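Glucose-6-phosphate dehydrogenase (PDB 5AQ1) catalyses the NADP-dependent oxidation of glucose 6-phosphate, the entry step of the pentose phosphate pathway in Trypanosoma cruzi, supplying NADPH for redox balance. Local coordinates at residues 215-218 against 219-222; 267-270 against 271-275; 125-128 against 129-133; 167-170 against 171-174. One frame throughout, in Å; residues are numbered along the deposited sequence.

Interaction 1 of 4, residues 215-218 against 219-222. With BG6 (6-O-phosphono-beta-D-glucopyranose), chain F.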
loop_
_atom_site.group_PDB
_atom_site.type_symbol
_atom_site.label_atom_id
_atom_site.label_comp_id
_atom_site.label_asym_id
_atom_site.label_seq_id
_atom_site.Cartn_x
_atom_site.Cartn_y
_atom_site.Cartn_z
ATOM N N LYS B 215 21.503 -22.871 -9.515
ATOM C CA LYS B 215 22.432 -21.994 -8.800
ATOM C C LYS B 215 21.806 -21.502 -7.502
ATOM O O LYS B 215 20.640 -21.107 -7.484
ATOM C CB LYS B 215 22.845 -20.810 -9.675
ATOM C CG LYS B 215 23.685 -21.197 -10.879
ATOM C CD LYS B 215 24.311 -19.983 -11.545
ATOM C CE LYS B 215 25.041 -20.356 -12.828
ATOM N NZ LYS B 215 26.271 -21.151 -12.570
ATOM N N GLU B 216 22.594 -21.517 -6.430
ATOM C CA GLU B 216 22.108 -21.221 -5.079
ATOM C C GLU B 216 21.217 -19.983 -5.015
ATOM O O GLU B 216 20.097 -20.043 -4.511
ATOM C CB GLU B 216 23.290 -21.047 -4.120
ATOM C CG GLU B 216 22.907 -20.773 -2.672
ATOM C CD GLU B 216 22.149 -21.919 -2.029
ATOM O OE1 GLU B 216 22.487 -23.097 -2.294
ATOM O OE2 GLU B 216 21.213 -21.645 -1.245
ATOM N N MET B 217 21.715 -18.865 -5.528
ATOM C CA MET B 217 21.021 -17.586 -5.373
ATOM C C MET B 217 19.799 -17.449 -6.281
ATOM O O MET B 217 18.907 -16.652 -5.995
ATOM C CB MET B 217 21.987 -16.414 -5.586
ATOM C CG MET B 217 23.211 -16.431 -4.674
ATOM S SD MET B 217 22.870 -16.712 -2.920
ATOM C CE MET B 217 21.917 -15.248 -2.528
ATOM N N VAL B 218 19.756 -18.226 -7.363
ATOM C CA VAL B 218 18.573 -18.271 -8.224
ATOM C C VAL B 218 17.488 -19.110 -7.550
ATOM O O VAL B 218 16.311 -18.740 -7.570
ATOM C CB VAL B 218 18.905 -18.822 -9.627
ATOM C CG1 VAL B 218 17.654 -18.910 -10.495
ATOM C CG2 VAL B 218 19.945 -17.943 -10.305
ATOM N N GLN B 219 17.886 -20.232 -6.944
ATOM C CA GLN B 219 16.966 -21.064 -6.150
ATOM C C GLN B 219 16.356 -20.315 -4.960
ATOM O O GLN B 219 15.247 -20.630 -4.520
ATOM C CB GLN B 219 17.674 -22.322 -5.636
ATOM C CG GLN B 219 18.036 -23.327 -6.718
ATOM C CD GLN B 219 18.590 -24.624 -6.153
ATOM O OE1 GLN B 219 19.667 -24.643 -5.550
ATOM N NE2 GLN B 219 17.855 -25.719 -6.345
ATOM N N ASN B 220 17.080 -19.325 -4.444
ATOM C CA ASN B 220 16.631 -18.566 -3.288
ATOM C C ASN B 220 15.666 -17.422 -3.617
ATOM O O ASN B 220 15.110 -16.807 -2.703
ATOM C CB ASN B 220 17.845 -18.008 -2.539
ATOM C CG ASN B 220 17.495 -17.514 -1.146
ATOM O OD1 ASN B 220 16.694 -18.131 -0.442
ATOM N ND2 ASN B 220 18.094 -16.400 -0.740
ATOM N N ILE B 221 15.468 -17.126 -4.901
ATOM C CA ILE B 221 14.616 -16.002 -5.301
ATOM C C ILE B 221 13.198 -16.173 -4.761
ATOM O O ILE B 221 12.648 -15.267 -4.138
ATOM C CB ILE B 221 14.561 -15.832 -6.834
ATOM C CG1 ILE B 221 15.922 -15.377 -7.364
ATOM C CG2 ILE B 221 13.500 -14.812 -7.225
ATOM C CD1 ILE B 221 16.065 -15.503 -8.866
ATOM N N ILE B 222 12.620 -17.342 -5.010
ATOM C CA ILE B 222 11.256 -17.646 -4.586
ATOM C C ILE B 222 11.078 -17.531 -3.067
ATOM O O ILE B 222 10.060 -17.021 -2.604
ATOM C CB ILE B 222 10.814 -19.040 -5.089
ATOM C CG1 ILE B 222 9.321 -19.254 -4.854
ATOM C CG2 ILE B 222 11.620 -20.155 -4.427
ATOM C CD1 ILE B 222 8.760 -20.432 -5.620
HETATM C C1 BG6 F . 25.802 -21.811 -21.229
HETATM C C2 BG6 F . 25.983 -20.921 -22.457
HETATM O O1 BG6 F . 24.445 -22.264 -21.139
HETATM O O5 BG6 F . 26.129 -21.073 -20.048
HETATM C C3 BG6 F . 27.409 -20.397 -22.498
HETATM O O2 BG6 F . 25.689 -21.651 -23.652
HETATM C C4 BG6 F . 27.693 -19.663 -21.198
HETATM O O3 BG6 F . 27.616 -19.518 -23.608
HETATM C C5 BG6 F . 27.482 -20.610 -20.024
HETATM O O4 BG6 F . 29.030 -19.162 -21.216
HETATM C C6 BG6 F . 27.787 -19.924 -18.695
HETATM O O6 BG6 F . 27.403 -20.756 -17.600
HETATM P P BG6 F . 27.926 -20.424 -16.115
HETATM O O1P BG6 F . 27.510 -18.991 -15.872
HETATM O O2P BG6 F . 27.201 -21.401 -15.233
HETATM O O3P BG6 F . 29.417 -20.642 -16.210
HETATM O O HOH W 1 22.622 -25.148 -4.716
HETATM O O HOH W 2 13.531 -19.455 -6.964
#

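Interaction 2 of 4, residues 267-270 against 271-275. With BG6 (6-O-phosphono-beta-D-glucopyranose), chain F.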
loop_
_atom_site.group_PDB
_atom_site.type_symbol
_atom_site.label_atom_id
_atom_site.label_comp_id
_atom_site.label_asym_id
_atom_site.label_seq_id
_atom_site.Cartn_x
_atom_site.Cartn_y
_atom_site.Cartn_z
ATOM N N ARG B 267 19.914 -15.739 -27.954
ATOM C CA ARG B 267 19.556 -17.156 -27.916
ATOM C C ARG B 267 20.371 -17.940 -26.878
ATOM O O ARG B 267 19.864 -18.890 -26.276
ATOM C CB ARG B 267 19.735 -17.796 -29.295
ATOM C CG ARG B 267 18.814 -17.254 -30.377
ATOM C CD ARG B 267 18.820 -18.170 -31.589
ATOM N NE ARG B 267 18.147 -17.590 -32.754
ATOM C CZ ARG B 267 18.681 -16.696 -33.588
ATOM N NH1 ARG B 267 19.915 -16.237 -33.402
ATOM N NH2 ARG B 267 17.973 -16.253 -34.621
ATOM N N ASP B 268 21.624 -17.537 -26.668
ATOM C CA ASP B 268 22.554 -18.292 -25.821
ATOM C C ASP B 268 22.253 -18.178 -24.327
ATOM O O ASP B 268 22.279 -19.187 -23.617
ATOM C CB ASP B 268 23.997 -17.852 -26.098
ATOM C CG ASP B 268 25.030 -18.782 -25.475
ATOM O OD1 ASP B 268 24.860 -20.017 -25.553
ATOM O OD2 ASP B 268 26.027 -18.271 -24.923
ATOM N N VAL B 269 21.981 -16.963 -23.848
ATOM C CA VAL B 269 21.755 -16.740 -22.408
ATOM C C VAL B 269 20.512 -15.925 -22.026
ATOM O O VAL B 269 19.961 -16.134 -20.947
ATOM C CB VAL B 269 22.987 -16.098 -21.728
ATOM C CG1 VAL B 269 24.236 -16.930 -21.989
ATOM C CG2 VAL B 269 23.203 -14.671 -22.202
ATOM N N ILE B 270 20.076 -14.998 -22.878
ATOM C CA ILE B 270 18.950 -14.128 -22.529
ATOM C C ILE B 270 17.614 -14.867 -22.616
ATOM O O ILE B 270 16.821 -14.832 -21.677
ATOM C CB ILE B 270 18.913 -12.855 -23.401
ATOM C CG1 ILE B 270 20.153 -12.001 -23.108
ATOM C CG2 ILE B 270 17.639 -12.056 -23.137
ATOM C CD1 ILE B 270 20.251 -10.725 -23.915
ATOM N N GLN B 271 17.385 -15.550 -23.735
ATOM C CA GLN B 271 16.138 -16.282 -23.971
ATOM C C GLN B 271 15.857 -17.366 -22.933
ATOM O O GLN B 271 14.698 -17.716 -22.696
ATOM C CB GLN B 271 16.156 -16.898 -25.372
ATOM C CG GLN B 271 14.897 -17.670 -25.747
ATOM C CD GLN B 271 14.905 -19.123 -25.289
ATOM O OE1 GLN B 271 15.935 -19.665 -24.887
ATOM N NE2 GLN B 271 13.742 -19.755 -25.342
ATOM N N ASN B 272 16.912 -17.894 -22.317
ATOM C CA ASN B 272 16.775 -18.978 -21.350
ATOM C C ASN B 272 17.170 -18.549 -19.934
ATOM O O ASN B 272 16.303 -18.365 -19.083
ATOM C CB ASN B 272 17.541 -20.230 -21.813
ATOM C CG ASN B 272 18.878 -19.904 -22.458
ATOM O OD1 ASN B 272 19.823 -19.504 -21.777
ATOM N ND2 ASN B 272 18.966 -20.076 -23.774
ATOM N N HIS B 273 18.462 -18.369 -19.681
ATOM C CA HIS B 273 18.944 -18.154 -18.315
ATOM C C HIS B 273 18.323 -16.921 -17.661
ATOM O O HIS B 273 17.784 -16.997 -16.558
ATOM C CB HIS B 273 20.468 -18.014 -18.288
ATOM C CG HIS B 273 21.201 -19.217 -18.795
ATOM N ND1 HIS B 273 20.888 -20.501 -18.401
ATOM C CD2 HIS B 273 22.248 -19.329 -19.645
ATOM C CE1 HIS B 273 21.706 -21.352 -18.994
ATOM N NE2 HIS B 273 22.541 -20.666 -19.754
ATOM N N LEU B 274 18.406 -15.785 -18.346
ATOM C CA LEU B 274 17.967 -14.514 -17.775
ATOM C C LEU B 274 16.445 -14.353 -17.803
ATOM O O LEU B 274 15.880 -13.668 -16.945
ATOM C CB LEU B 274 18.651 -13.340 -18.481
ATOM C CG LEU B 274 20.186 -13.385 -18.548
ATOM C CD1 LEU B 274 20.728 -12.025 -18.970
ATOM C CD2 LEU B 274 20.818 -13.814 -17.231
ATOM N N THR B 275 15.788 -14.982 -18.773
ATOM C CA THR B 275 14.328 -15.008 -18.812
ATOM C C THR B 275 13.770 -15.882 -17.685
ATOM O O THR B 275 12.720 -15.581 -17.126
ATOM C CB THR B 275 13.813 -15.504 -20.177
ATOM O OG1 THR B 275 14.303 -14.642 -21.208
ATOM C CG2 THR B 275 12.281 -15.518 -20.221
HETATM C C1 BG6 F . 25.802 -21.811 -21.229
HETATM C C2 BG6 F . 25.983 -20.921 -22.457
HETATM O O1 BG6 F . 24.445 -22.264 -21.139
HETATM O O5 BG6 F . 26.129 -21.073 -20.048
HETATM C C3 BG6 F . 27.409 -20.397 -22.498
HETATM O O2 BG6 F . 25.689 -21.651 -23.652
HETATM C C4 BG6 F . 27.693 -19.663 -21.198
HETATM O O3 BG6 F . 27.616 -19.518 -23.608
HETATM C C5 BG6 F . 27.482 -20.610 -20.024
HETATM O O4 BG6 F . 29.030 -19.162 -21.216
HETATM C C6 BG6 F . 27.787 -19.924 -18.695
HETATM O O6 BG6 F . 27.403 -20.756 -17.600
HETATM P P BG6 F . 27.926 -20.424 -16.115
HETATM O O1P BG6 F . 27.510 -18.991 -15.872
HETATM O O2P BG6 F . 27.201 -21.401 -15.233
HETATM O O3P BG6 F . 29.417 -20.642 -16.210
#

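Interaction 3 of 4, residues 125-128 against 129-133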
loop_
_atom_site.group_PDB
_atom_site.type_symbol
_atom_site.label_atom_id
_atom_site.label_comp_id
_atom_site.label_asym_id
_atom_site.label_seq_id
_atom_site.Cartn_x
_atom_site.Cartn_y
_atom_site.Cartn_z
ATOM N N ASN B 125 19.017 -51.326 -24.101
ATOM C CA ASN B 125 17.976 -51.873 -23.237
ATOM C C ASN B 125 18.442 -53.123 -22.490
ATOM O O ASN B 125 18.202 -53.270 -21.291
ATOM C CB ASN B 125 16.735 -52.197 -24.070
ATOM C CG ASN B 125 15.565 -52.659 -23.224
ATOM O OD1 ASN B 125 14.983 -51.880 -22.478
ATOM N ND2 ASN B 125 15.208 -53.931 -23.345
ATOM N N GLU B 126 19.112 -54.015 -23.212
ATOM C CA GLU B 126 19.583 -55.287 -22.652
ATOM C C GLU B 126 20.671 -55.090 -21.610
ATOM O O GLU B 126 20.723 -55.812 -20.613
ATOM C CB GLU B 126 20.106 -56.193 -23.767
ATOM C CG GLU B 126 19.006 -56.715 -24.669
ATOM C CD GLU B 126 19.525 -57.288 -25.970
ATOM O OE1 GLU B 126 20.698 -57.721 -26.039
ATOM O OE2 GLU B 126 18.742 -57.290 -26.942
ATOM N N ARG B 127 21.552 -54.129 -21.862
ATOM C CA ARG B 127 22.601 -53.788 -20.920
ATOM C C ARG B 127 21.990 -53.232 -19.634
ATOM O O ARG B 127 22.447 -53.550 -18.534
ATOM C CB ARG B 127 23.548 -52.771 -21.547
ATOM C CG ARG B 127 24.718 -52.375 -20.666
ATOM C CD ARG B 127 25.589 -53.568 -20.286
ATOM N NE ARG B 127 26.979 -53.154 -20.116
ATOM C CZ ARG B 127 27.854 -53.004 -21.111
ATOM N NH1 ARG B 127 27.506 -53.249 -22.376
ATOM N NH2 ARG B 127 29.094 -52.608 -20.843
ATOM N N ILE B 128 20.952 -52.413 -19.786
ATOM C CA ILE B 128 20.210 -51.896 -18.640
ATOM C C ILE B 128 19.528 -53.045 -17.905
ATOM O O ILE B 128 19.590 -53.115 -16.679
ATOM C CB ILE B 128 19.163 -50.840 -19.057
ATOM C CG1 ILE B 128 19.857 -49.575 -19.572
ATOM C CG2 ILE B 128 18.261 -50.480 -17.881
ATOM C CD1 ILE B 128 18.944 -48.627 -20.319
ATOM N N LEU B 129 18.886 -53.942 -18.653
ATOM C CA LEU B 129 18.230 -55.111 -18.058
ATOM C C LEU B 129 19.193 -55.936 -17.206
ATOM O O LEU B 129 18.835 -56.363 -16.109
ATOM C CB LEU B 129 17.611 -56.010 -19.134
ATOM C CG LEU B 129 16.273 -55.603 -19.760
ATOM C CD1 LEU B 129 15.943 -56.527 -20.929
ATOM C CD2 LEU B 129 15.137 -55.591 -18.742
ATOM N N ARG B 130 20.400 -56.170 -17.720
ATOM C CA ARG B 130 21.440 -56.883 -16.968
ATOM C C ARG B 130 21.740 -56.225 -15.630
ATOM O O ARG B 130 21.895 -56.902 -14.615
ATOM C CB ARG B 130 22.751 -56.968 -17.762
ATOM C CG ARG B 130 22.815 -58.186 -18.655
ATOM C CD ARG B 130 24.187 -58.364 -19.281
ATOM N NE ARG B 130 24.125 -59.340 -20.363
ATOM C CZ ARG B 130 23.804 -59.061 -21.625
ATOM N NH1 ARG B 130 23.516 -57.814 -22.005
ATOM N NH2 ARG B 130 23.771 -60.045 -22.522
ATOM N N MET B 131 21.849 -54.902 -15.652
ATOM C CA MET B 131 22.112 -54.129 -14.446
ATOM C C MET B 131 20.923 -54.177 -13.484
ATOM O O MET B 131 21.108 -54.296 -12.273
ATOM C CB MET B 131 22.448 -52.678 -14.804
ATOM C CG MET B 131 23.775 -52.510 -15.534
ATOM S SD MET B 131 23.992 -50.864 -16.245
ATOM C CE MET B 131 25.705 -50.961 -16.764
ATOM N N GLU B 132 19.713 -54.100 -14.030
ATOM C CA GLU B 132 18.493 -54.155 -13.222
ATOM C C GLU B 132 18.290 -55.510 -12.541
ATOM O O GLU B 132 17.877 -55.567 -11.389
ATOM C CB GLU B 132 17.277 -53.817 -14.077
ATOM C CG GLU B 132 17.217 -52.354 -14.487
ATOM C CD GLU B 132 16.039 -52.039 -15.392
ATOM O OE1 GLU B 132 15.584 -52.957 -16.113
ATOM O OE2 GLU B 132 15.577 -50.880 -15.395
ATOM N N GLU B 133 18.583 -56.595 -13.254
ATOM C CA GLU B 133 18.472 -57.941 -12.686
ATOM C C GLU B 133 19.466 -58.155 -11.538
ATOM O O GLU B 133 19.175 -58.885 -10.587
ATOM C CB GLU B 133 18.696 -59.018 -13.762
ATOM C CG GLU B 133 17.683 -59.066 -14.902
ATOM C CD GLU B 133 16.233 -58.954 -14.460
ATOM O OE1 GLU B 133 15.879 -59.566 -13.431
ATOM O OE2 GLU B 133 15.451 -58.248 -15.145
#

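Interaction 4 of 4, residues 167-170 against 171-174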
loop_
_atom_site.group_PDB
_atom_site.type_symbol
_atom_site.label_atom_id
_atom_site.label_comp_id
_atom_site.label_asym_id
_atom_site.label_seq_id
_atom_site.Cartn_x
_atom_site.Cartn_y
_atom_site.Cartn_z
ATOM N N MET B 167 12.325 -48.329 -23.112
ATOM C CA MET B 167 11.451 -47.864 -22.041
ATOM C C MET B 167 11.165 -48.991 -21.060
ATOM O O MET B 167 10.941 -50.139 -21.453
ATOM C CB MET B 167 10.125 -47.350 -22.606
ATOM C CG MET B 167 10.253 -46.155 -23.533
ATOM S SD MET B 167 10.744 -44.645 -22.679
ATOM C CE MET B 167 9.201 -44.174 -21.906
ATOM N N GLN B 168 11.203 -48.657 -19.776
ATOM C CA GLN B 168 10.662 -49.520 -18.745
ATOM C C GLN B 168 9.149 -49.408 -18.824
ATOM O O GLN B 168 8.616 -48.337 -19.126
ATOM C CB GLN B 168 11.141 -49.061 -17.365
ATOM C CG GLN B 168 10.800 -50.003 -16.223
ATOM C CD GLN B 168 11.606 -51.287 -16.272
ATOM O OE1 GLN B 168 11.283 -52.204 -17.023
ATOM N NE2 GLN B 168 12.660 -51.357 -15.466
ATOM N N LYS B 169 8.458 -50.512 -18.570
ATOM C CA LYS B 169 7.000 -50.474 -18.448
ATOM C C LYS B 169 6.638 -49.794 -17.124
ATOM O O LYS B 169 7.342 -49.976 -16.133
ATOM C CB LYS B 169 6.370 -51.865 -18.567
ATOM C CG LYS B 169 7.183 -52.999 -17.966
ATOM C CD LYS B 169 7.809 -53.925 -19.007
ATOM C CE LYS B 169 6.851 -54.567 -19.976
ATOM N NZ LYS B 169 5.630 -55.112 -19.333
ATOM N N PRO B 170 5.554 -48.987 -17.107
ATOM C CA PRO B 170 5.223 -48.172 -15.925
ATOM C C PRO B 170 5.152 -48.950 -14.610
ATOM O O PRO B 170 5.451 -48.392 -13.555
ATOM C CB PRO B 170 3.842 -47.594 -16.269
ATOM C CG PRO B 170 3.785 -47.600 -17.754
ATOM C CD PRO B 170 4.560 -48.812 -18.184
ATOM N N GLU B 171 4.779 -50.225 -14.679
ATOM C CA GLU B 171 4.604 -51.048 -13.478
ATOM C C GLU B 171 5.950 -51.349 -12.817
ATOM O O GLU B 171 6.022 -51.515 -11.601
ATOM C CB GLU B 171 3.877 -52.376 -13.781
ATOM C CG GLU B 171 2.839 -52.354 -14.905
ATOM C CD GLU B 171 3.334 -53.006 -16.204
ATOM O OE1 GLU B 171 4.241 -53.879 -16.163
ATOM O OE2 GLU B 171 2.793 -52.670 -17.280
ATOM N N LEU B 172 7.006 -51.411 -13.626
ATOM C CA LEU B 172 8.336 -51.783 -13.153
ATOM C C LEU B 172 9.280 -50.603 -12.880
ATOM O O LEU B 172 10.425 -50.814 -12.477
ATOM C CB LEU B 172 8.982 -52.738 -14.160
ATOM C CG LEU B 172 8.253 -54.066 -14.387
ATOM C CD1 LEU B 172 9.044 -54.916 -15.364
ATOM C CD2 LEU B 172 8.039 -54.820 -13.084
ATOM N N GLY B 173 8.812 -49.375 -13.094
ATOM C CA GLY B 173 9.621 -48.183 -12.818
ATOM C C GLY B 173 9.325 -47.044 -13.767
ATOM O O GLY B 173 8.630 -47.226 -14.765
ATOM N N TRP B 174 9.860 -45.866 -13.457
ATOM C CA TRP B 174 9.659 -44.684 -14.299
ATOM C C TRP B 174 10.805 -44.477 -15.284
ATOM O O TRP B 174 11.885 -45.049 -15.131
ATOM C CB TRP B 174 9.433 -43.405 -13.468
ATOM C CG TRP B 174 10.359 -43.174 -12.287
ATOM C CD1 TRP B 174 10.032 -43.291 -10.966
ATOM C CD2 TRP B 174 11.737 -42.753 -12.321
ATOM N NE1 TRP B 174 11.116 -42.982 -10.178
ATOM C CE2 TRP B 174 12.175 -42.651 -10.982
ATOM C CE3 TRP B 174 12.643 -42.465 -13.349
ATOM C CZ2 TRP B 174 13.484 -42.277 -10.644
ATOM C CZ3 TRP B 174 13.943 -42.088 -13.010
ATOM C CH2 TRP B 174 14.347 -42.001 -11.669
#

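Interaction 1 of 4, residues 215-218 against 219-222
The flat ends of E216 and Q219 do not stack; a water joins them, 3.2 Å from E216 OE1 and 3.1 Å from Q219 OE1. Competing acceptors around this water leave the two bonds uncertain. The E216 carboxylate has a stronger partner, K413 of the second subunit, with which OE1 forms a salt bridge. The amide of N220 also turns to that subunit, its OD1 accepting from the backbone N of K413, while its CB rests 3.6 Å from E216 O.

K215 stands at the N-cap position, and its carbonyl O receives Q219 N at 2.9 Å with an almost straight N-H...O angle of 171°. V218 O is reached by I221 N, the donor lying well above the carbonyl plane, and by a second water that bridges on to I222 N. On the apolar side V218 and I221 run alongside each other, with V218 CG1 4.1 Å from I221 CD1; both side chains rest on L280 of helix 264-282.

The K215 side chain, extended to CE and then bent at chi4 (-69°), brings NZ to 2.8 Å from BG6 O2P, while Q401 OE1 takes a second N-H. H211, Y212 and K215 belong to the DHYLGKE sequence characteristic of glucose-6-phosphate dehydrogenases, whose lysine here grips the substrate phosphate.

Interaction 2 of 4, residues 267-270 against 271-275
H273 reaches back over V269 from its first atom: CB lies 3.3 Å from V269 O. With CG anti to its carbonyl carbon (chi1 -61°), the imidazole is carried towards the sugar. CD2 meets V269 CG1 at 3.9 Å, the methyl lying in the ring plane at its edge. ND1 bonds to D210 OD1, and NE2 meets BG6 O1 at 2.8 Å, again in the ring plane; the angle of 163° makes this bond nearly straight, though either atom could be the donor. One ring face carries N272 OD1, 3.2 Å above the plane and displaced towards the rim. Y212 stacks with the imidazole and H211 meets it almost perpendicularly.

N272 folds back along the helix, where its ND2 gives weak bonds to R267 O and D268 O and a further one to Q271 OE1. The backbone widens to a pi-type turn here: L274 N bonds to V269 O, five residues back, at 3.1 Å. The hydroxyl of T275 bonds to I270 O, 2.6 Å from OG1, and also pairs with Y470 OH; T275 N adds a weak bond to I270 O.

D268 accepts from BG6 O2 at 2.6 Å through OD1; its OD2 lies 2.4 Å from BG6 O3, a doubtful length. The same widened stretch carries D268 and H273, both facing the sugar. The D210-H273 pair, with NE2 at O1, is consistent with the Asp-His dyad of the glucose-6-phosphate dehydrogenase active site.

Interaction 3 of 4, residues 125-128 against 129-133
N125 and L129 meet one turn apart on helix 118-134, a helix packed against the parallel sheet of the Rossmann-type nucleotide-binding domain. N125 ND2 lies 3.6 Å from L129 CD1, the amide crossing the leucine branch at a slant. I128 and E132 instead extend in the same direction, I128 CG2 lying 3.7 Å from E132 OE2, so the carboxylate is flanked by a methyl. On the next flank, R127 NE passes M131 CE at 4.2 Å. R130 sends its extended chain back along the helix until NH1 lies 3.7 Å from E126 O; the charged ends stay apart, E126 OE1 to R130 NH1 being 4.9 Å.

The second shell is the sheet. R144 on strand 143-148 serves both polar ends that face it: NE in a salt bridge with E132 OE2, NH1 hydrogen-bonded to N125 OD1. I128 packs on T34, V36 and F146, whereas R127 and M131 lean on strands 67-72 and 108-112. Regular i to i+4 backbone bonds fix this spacing: L129 N reaches N125 O at 2.8 Å, and E132 N reaches I128 O at 2.8 Å with an N-H...O angle of 157°.

Interaction 4 of 4, residues 167-170 against 171-174
K169 and L172 close a beta turn, L172 N giving its hydrogen to K169 O at 2.9 Å from well above the carbonyl plane, with P170 (phi/psi -52/-30°) and E171 at the corners in type I geometry. G173 follows with a phi of 147°, a conformation that suits glycine because a CB would be jammed against the preceding carbonyl O.

Four side chains gather beside this turn. K169 holds its CG between the backbone N and the carbonyl carbon and then curls repeatedly. Its aliphatic part consequently follows the line of L172, K169 CG lying 3.7 Å from L172 CD1. The curl also brings K169 NZ to E171 OE1, a salt bridge that is long at 3.7 Å; the same OE1 lies 3.6 Å from K169 CG. Q168 crosses L172 at about a right angle: Q168 CD is 3.7 Å from L172 CB, and Q168 CG is 3.8 Å from G173 N. The Q168 amide is held by G142 O, which accepts from its NE2. Farther on, W174 N bonds to N143 OD1, while the W174 ring forms a cation-pi contact with R176.

Backbone bonds pair L172 with G142 and W174 with R144, consistent with leading into the pairing of strands 143-148 and 175-179, neighbours in the parallel sheet. The turn itself sits in the loop between helix 155-165 and strand 175-179.

In the fold
Along the chain the order is interaction 3, interaction 4, interaction 1, interaction 2. Interactions 3 and 4 are neighbours, centres about 13 Å apart, touching where E132 OE2 lies 3.0 Å from Q168 NE2; both lie beside strand 143-148 of the six-stranded parallel sheet. Interactions 1 and 2 form a second pair, centres about 16 Å apart and nearest atoms about 6 Å, interaction 1 packing on helix 264-282, which carries interaction 2. Both bind BG6, one at its phosphate and the other at its sugar hydroxyls. Roughly 33 to 38 Å between centres separates the pairs, so this outlying part of the nucleotide-binding domain lies far from the substrate pocket.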